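Glutathione S-transferase from Sphingomonas paucimobilis probably transfers glutathione to electrophilic substrates and binds glutathione. Local coordinates of one contact, PDB 1F2E (chain A, 2.30 Å), residues K107-L112 and E127-H132, beside the matching contact of the related glutathione S-transferase from Sphingobium chungbukense, PDB 6M1T (chain B, 1.90 Å), residues K107-L112 and T127-H132. One frame, after least-squares fit of the local backbone (RMSD 0.19 Å); residues are numbered along the deposited sequences.

Structure 1 (1F2E); sequences KAFVPL and ESVKNH.
Val-129 meets Phe-109 with both methyls: CG1 stands anti to its backbone N (chi1 174°), which leaves CG2 beside that N and over the phenyl face, while CG of Phe-109 is anti to its carbonyl carbon (chi1 -75°). CG2 lies 4.1 Å from the ring centroid in a CH-pi contact, and CG1 reaches CZ of Phe-109 at 3.7 Å. The same CG2 touches CD1 of Leu-112 at 3.9 Å and the CB of Ala-108 at 4.0 Å. Ala-108 CB also faces Ser-128, CB to CB 4.3 Å, with the serine OG 3.7 Å from it, and sits at the edge of the His-132 ring, 3.9 Å from CD2. No hydrogen bond crosses; the join is apolar packing between helix 89-113 and helix 119-141 of the all-helical C-terminal domain, antiparallel in sense. Phe-105 and Trp-164 each meet the Phe-109 ring edge-to-face. Exposed Glu-127 does not touch 107-112. The Phe-109 side chain is about 9 Å from the bound glutathione.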
loop_
_atom_site.group_PDB
_atom_site.type_symbol
_atom_site.label_atom_id
_atom_site.label_comp_id
_atom_site.label_asym_id
_atom_site.label_seq_id
_atom_site.Cartn_x
_atom_site.Cartn_y
_atom_site.Cartn_z
ATOM N N LYS A 107 8.692 0.864 2.775
ATOM C CA LYS A 107 9.584 0.717 1.635
ATOM C C LYS A 107 10.878 1.511 1.724
ATOM O O LYS A 107 11.886 1.117 1.133
ATOM C CB LYS A 107 8.830 1.044 0.344
ATOM C CG LYS A 107 7.807 -0.035 0.001
ATOM C CD LYS A 107 8.490 -1.409 -0.004
ATOM C CE LYS A 107 7.525 -2.551 -0.293
ATOM N NZ LYS A 107 8.247 -3.851 -0.457
ATOM N N ALA A 108 10.866 2.606 2.479
ATOM C CA ALA A 108 12.064 3.428 2.637
ATOM C C ALA A 108 13.178 2.677 3.371
ATOM O O ALA A 108 14.357 3.010 3.222
ATOM C CB ALA A 108 11.722 4.713 3.387
ATOM N N PHE A 109 12.795 1.669 4.154
ATOM C CA PHE A 109 13.727 0.846 4.935
ATOM C C PHE A 109 14.431 -0.249 4.135
ATOM O O PHE A 109 15.588 -0.565 4.395
ATOM C CB PHE A 109 12.989 0.138 6.080
ATOM C CG PHE A 109 12.632 1.029 7.232
ATOM C CD1 PHE A 109 13.539 1.245 8.270
ATOM C CD2 PHE A 109 11.388 1.642 7.289
ATOM C CE1 PHE A 109 13.213 2.055 9.343
ATOM C CE2 PHE A 109 11.045 2.463 8.366
ATOM C CZ PHE A 109 11.961 2.670 9.395
ATOM N N VAL A 110 13.715 -0.845 3.190
ATOM C CA VAL A 110 14.239 -1.949 2.390
ATOM C C VAL A 110 15.746 -1.935 2.131
ATOM O O VAL A 110 16.447 -2.871 2.509
ATOM C CB VAL A 110 13.467 -2.066 1.044
ATOM C CG1 VAL A 110 14.112 -3.118 0.149
ATOM C CG2 VAL A 110 12.009 -2.447 1.324
ATOM N N PRO A 111 16.265 -0.872 1.495
ATOM C CA PRO A 111 17.701 -0.794 1.210
ATOM C C PRO A 111 18.595 -0.996 2.435
ATOM O O PRO A 111 19.698 -1.527 2.318
ATOM C CB PRO A 111 17.860 0.602 0.608
ATOM C CG PRO A 111 16.535 0.853 -0.040
ATOM C CD PRO A 111 15.564 0.328 0.997
ATOM N N LEU A 112 18.117 -0.566 3.600
ATOM C CA LEU A 112 18.868 -0.682 4.845
ATOM C C LEU A 112 18.856 -2.098 5.405
ATOM O O LEU A 112 19.699 -2.450 6.229
ATOM C CB LEU A 112 18.296 0.267 5.899
ATOM C CG LEU A 112 18.286 1.759 5.568
ATOM C CD1 LEU A 112 17.571 2.520 6.673
ATOM C CD2 LEU A 112 19.719 2.257 5.395
ATOM N N GLU A 127 18.507 8.744 4.727
ATOM C CA GLU A 127 17.978 10.092 4.587
ATOM C C GLU A 127 16.468 10.063 4.343
ATOM O O GLU A 127 15.738 10.905 4.871
ATOM C CB GLU A 127 18.684 10.830 3.447
ATOM C CG GLU A 127 18.050 12.176 3.106
ATOM C CD GLU A 127 18.837 12.958 2.067
ATOM O OE1 GLU A 127 19.740 12.370 1.423
ATOM O OE2 GLU A 127 18.546 14.159 1.893
ATOM N N SER A 128 16.000 9.097 3.552
ATOM C CA SER A 128 14.566 8.975 3.277
ATOM C C SER A 128 13.810 8.553 4.547
ATOM O O SER A 128 12.742 9.096 4.856
ATOM C CB SER A 128 14.315 7.956 2.163
ATOM O OG SER A 128 12.928 7.878 1.873
ATOM N N VAL A 129 14.358 7.587 5.279
ATOM C CA VAL A 129 13.738 7.154 6.529
ATOM C C VAL A 129 13.680 8.338 7.493
ATOM O O VAL A 129 12.664 8.555 8.153
ATOM C CB VAL A 129 14.522 5.980 7.192
ATOM C CG1 VAL A 129 13.925 5.643 8.568
ATOM C CG2 VAL A 129 14.455 4.750 6.291
ATOM N N LYS A 130 14.755 9.119 7.558
ATOM C CA LYS A 130 14.783 10.279 8.445
ATOM C C LYS A 130 13.756 11.321 8.040
ATOM O O LYS A 130 13.139 11.952 8.894
ATOM C CB LYS A 130 16.166 10.944 8.461
ATOM C CG LYS A 130 17.223 10.208 9.262
ATOM C CD LYS A 130 18.486 11.040 9.325
ATOM C CE LYS A 130 19.607 10.313 10.015
ATOM N NZ LYS A 130 20.837 11.149 10.011
ATOM N N ASN A 131 13.580 11.511 6.738
ATOM C CA ASN A 131 12.619 12.496 6.258
ATOM C C ASN A 131 11.199 12.105 6.632
ATOM O O ASN A 131 10.383 12.962 6.950
ATOM C CB ASN A 131 12.732 12.669 4.742
ATOM C CG ASN A 131 11.934 13.858 4.237
ATOM O OD1 ASN A 131 10.739 13.757 3.977
ATOM N ND2 ASN A 131 12.598 15.002 4.113
ATOM N N HIS A 132 10.896 10.813 6.590
ATOM C CA HIS A 132 9.560 10.368 6.960
ATOM C C HIS A 132 9.419 10.502 8.475
ATOM O O HIS A 132 8.377 10.954 8.979
ATOM C CB HIS A 132 9.341 8.910 6.560
ATOM C CG HIS A 132 9.090 8.707 5.099
ATOM N ND1 HIS A 132 8.012 9.264 4.444
ATOM C CD2 HIS A 132 9.753 7.972 4.175
ATOM C CE1 HIS A 132 8.019 8.876 3.182
ATOM N NE2 HIS A 132 9.064 8.090 2.993
#

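Structure 2 (6M1T); sequences KAFVPL and TAVKNH.
With CG1 anti to the backbone N (chi1 166°), Val-129 sets its other methyl, CG2, over the face of Phe-109, whose own CG is anti to its carbonyl carbon (chi1 -76°). This CH-pi contact puts CG2 4.0 Å from the centroid of the Phe-109 ring; CG1 approaches CZ of Phe-109 at 3.8 Å. CG2 further packs on CD1 of Leu-112 at 4.0 Å and on CB of Ala-108 at 3.7 Å. The Ala-108 methyl in turn faces that of Ala-128, CB to CB 4.3 Å, and lies at the edge of the His-132 ring, 3.9 Å from CD2. No hydrogen bond crosses; the join is apolar packing. Phe-105 and Trp-164 each meet the Phe-109 ring edge-to-face, and the bound glutathione is about 8 Å from the Phe-109 side chain. Exposed Thr-127, which does not touch 107-112, makes a weak hydrogen bond from OG1 to the O of Leu-123.

Structure 1 against structure 2
Both structures pack Val-129(A) or Val-129(B) over the face of Phe-109(A) or Phe-109(B) and against Leu-112(A) or Leu-112(B), and Ala-108(A) and Ala-108(B) each touch the valine and His-132(A) or His-132(B) of their own chain. The CA atoms coincide within the error, and the touching side chains Phe-109(A), Leu-112(A), Val-129(A) and His-132(A) keep their place against their counterparts. The exchange within the contact is Ser-128(A) against Ala-128(B). The CB atoms coincide, and the alanine methyl is met at the same range, Ser-128(A) CB to Ala-108(A) CB 4.3 Å and Ala-128(B) CB to Ala-108(B) CB 4.3 Å. The difference is the hydroxyl: OG of Ser-128(A) has no counterpart in Ala-128(B), so this margin of the packing is a bare methyl in structure 2 and carries a polar atom in structure 1. Away from the contact, CD, OE1 and OE2 of exposed Glu-127(A), probably carrying a negative charge, have no counterpart in Thr-127(B), and OG1 of Thr-127(B) has none in Glu-127(A). Asn-131(A) and Asn-131(B) also lie differently, touching nothing across the contact.

Structure 2 (6M1T)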
loop_
_atom_site.group_PDB
_atom_site.type_symbol
_atom_site.label_atom_id
_atom_site.label_comp_id
_atom_site.label_asym_id
_atom_site.label_seq_id
_atom_site.Cartn_x
_atom_site.Cartn_y
_atom_site.Cartn_z
ATOM N N LYS B 107 8.746 0.824 2.679
ATOM C CA LYS B 107 9.590 0.576 1.489
ATOM C C LYS B 107 10.852 1.455 1.595
ATOM O O LYS B 107 11.912 0.970 1.153
ATOM C CB LYS B 107 8.782 0.726 0.187
ATOM C CG LYS B 107 7.646 -0.297 -0.004
ATOM C CD LYS B 107 8.002 -1.723 0.403
ATOM C CE LYS B 107 7.241 -2.828 -0.282
ATOM N NZ LYS B 107 8.044 -3.437 -1.381
ATOM N N ALA B 108 10.798 2.620 2.269
ATOM C CA ALA B 108 12.006 3.441 2.583
ATOM C C ALA B 108 13.108 2.592 3.241
ATOM O O ALA B 108 14.281 2.858 2.959
ATOM C CB ALA B 108 11.660 4.630 3.460
ATOM N N PHE B 109 12.759 1.627 4.092
ATOM C CA PHE B 109 13.703 0.840 4.929
ATOM C C PHE B 109 14.416 -0.266 4.135
ATOM O O PHE B 109 15.454 -0.817 4.608
ATOM C CB PHE B 109 12.986 0.166 6.086
ATOM C CG PHE B 109 12.614 1.076 7.217
ATOM C CD1 PHE B 109 13.516 1.322 8.255
ATOM C CD2 PHE B 109 11.361 1.650 7.283
ATOM C CE1 PHE B 109 13.148 2.167 9.290
ATOM C CE2 PHE B 109 11.003 2.500 8.320
ATOM C CZ PHE B 109 11.913 2.755 9.325
ATOM N N VAL B 110 13.883 -0.647 2.974
ATOM C CA VAL B 110 14.268 -1.955 2.356
ATOM C C VAL B 110 15.775 -2.009 2.052
ATOM O O VAL B 110 16.397 -3.007 2.414
ATOM C CB VAL B 110 13.359 -2.283 1.154
ATOM C CG1 VAL B 110 13.906 -3.434 0.324
ATOM C CG2 VAL B 110 11.957 -2.575 1.659
ATOM N N PRO B 111 16.421 -0.999 1.423
ATOM C CA PRO B 111 17.878 -1.011 1.233
ATOM C C PRO B 111 18.675 -1.113 2.545
ATOM O O PRO B 111 19.698 -1.787 2.576
ATOM C CB PRO B 111 18.205 0.340 0.583
ATOM C CG PRO B 111 16.875 0.796 -0.023
ATOM C CD PRO B 111 15.815 0.224 0.888
ATOM N N LEU B 112 18.192 -0.474 3.611
ATOM C CA LEU B 112 18.865 -0.514 4.939
ATOM C C LEU B 112 18.852 -1.935 5.502
ATOM O O LEU B 112 19.758 -2.207 6.316
ATOM C CB LEU B 112 18.176 0.435 5.921
ATOM C CG LEU B 112 18.278 1.923 5.630
ATOM C CD1 LEU B 112 17.492 2.712 6.662
ATOM C CD2 LEU B 112 19.719 2.389 5.620
ATOM N N THR B 127 18.434 8.619 4.572
ATOM C CA THR B 127 17.911 10.000 4.372
ATOM C C THR B 127 16.387 9.991 4.251
ATOM O O THR B 127 15.733 10.862 4.864
ATOM C CB THR B 127 18.493 10.653 3.108
ATOM O OG1 THR B 127 19.869 10.890 3.378
ATOM C CG2 THR B 127 17.807 11.946 2.722
ATOM N N ALA B 128 15.854 9.096 3.421
ATOM C CA ALA B 128 14.405 8.963 3.165
ATOM C C ALA B 128 13.694 8.623 4.478
ATOM O O ALA B 128 12.662 9.205 4.744
ATOM C CB ALA B 128 14.151 7.922 2.106
ATOM N N VAL B 129 14.239 7.695 5.252
ATOM C CA VAL B 129 13.638 7.264 6.547
ATOM C C VAL B 129 13.645 8.448 7.525
ATOM O O VAL B 129 12.570 8.734 8.122
ATOM C CB VAL B 129 14.367 6.052 7.131
ATOM C CG1 VAL B 129 13.961 5.859 8.585
ATOM C CG2 VAL B 129 14.106 4.807 6.275
ATOM N N LYS B 130 14.775 9.156 7.650
ATOM C CA LYS B 130 14.905 10.308 8.595
ATOM C C LYS B 130 13.934 11.417 8.189
ATOM O O LYS B 130 13.314 12.024 9.098
ATOM C CB LYS B 130 16.377 10.729 8.691
ATOM C CG LYS B 130 17.241 9.682 9.377
ATOM C CD LYS B 130 18.567 10.174 9.922
ATOM C CE LYS B 130 19.674 10.130 8.895
ATOM N NZ LYS B 130 20.953 10.616 9.461
ATOM N N ASN B 131 13.698 11.611 6.885
ATOM C CA ASN B 131 12.675 12.559 6.361
ATOM C C ASN B 131 11.259 12.174 6.813
ATOM O O ASN B 131 10.441 13.060 7.246
ATOM C CB ASN B 131 12.696 12.615 4.831
ATOM C CG ASN B 131 13.746 13.548 4.264
ATOM O OD1 ASN B 131 13.840 13.694 3.045
ATOM N ND2 ASN B 131 14.548 14.163 5.121
ATOM N N HIS B 132 10.901 10.903 6.634
ATOM C CA HIS B 132 9.600 10.353 7.061
ATOM C C HIS B 132 9.433 10.569 8.571
ATOM O O HIS B 132 8.314 10.889 8.996
ATOM C CB HIS B 132 9.517 8.863 6.671
ATOM C CG HIS B 132 9.103 8.661 5.252
ATOM N ND1 HIS B 132 7.947 9.217 4.748
ATOM C CD2 HIS B 132 9.624 7.915 4.246
ATOM C CE1 HIS B 132 7.775 8.848 3.487
ATOM N NE2 HIS B 132 8.779 8.064 3.149
#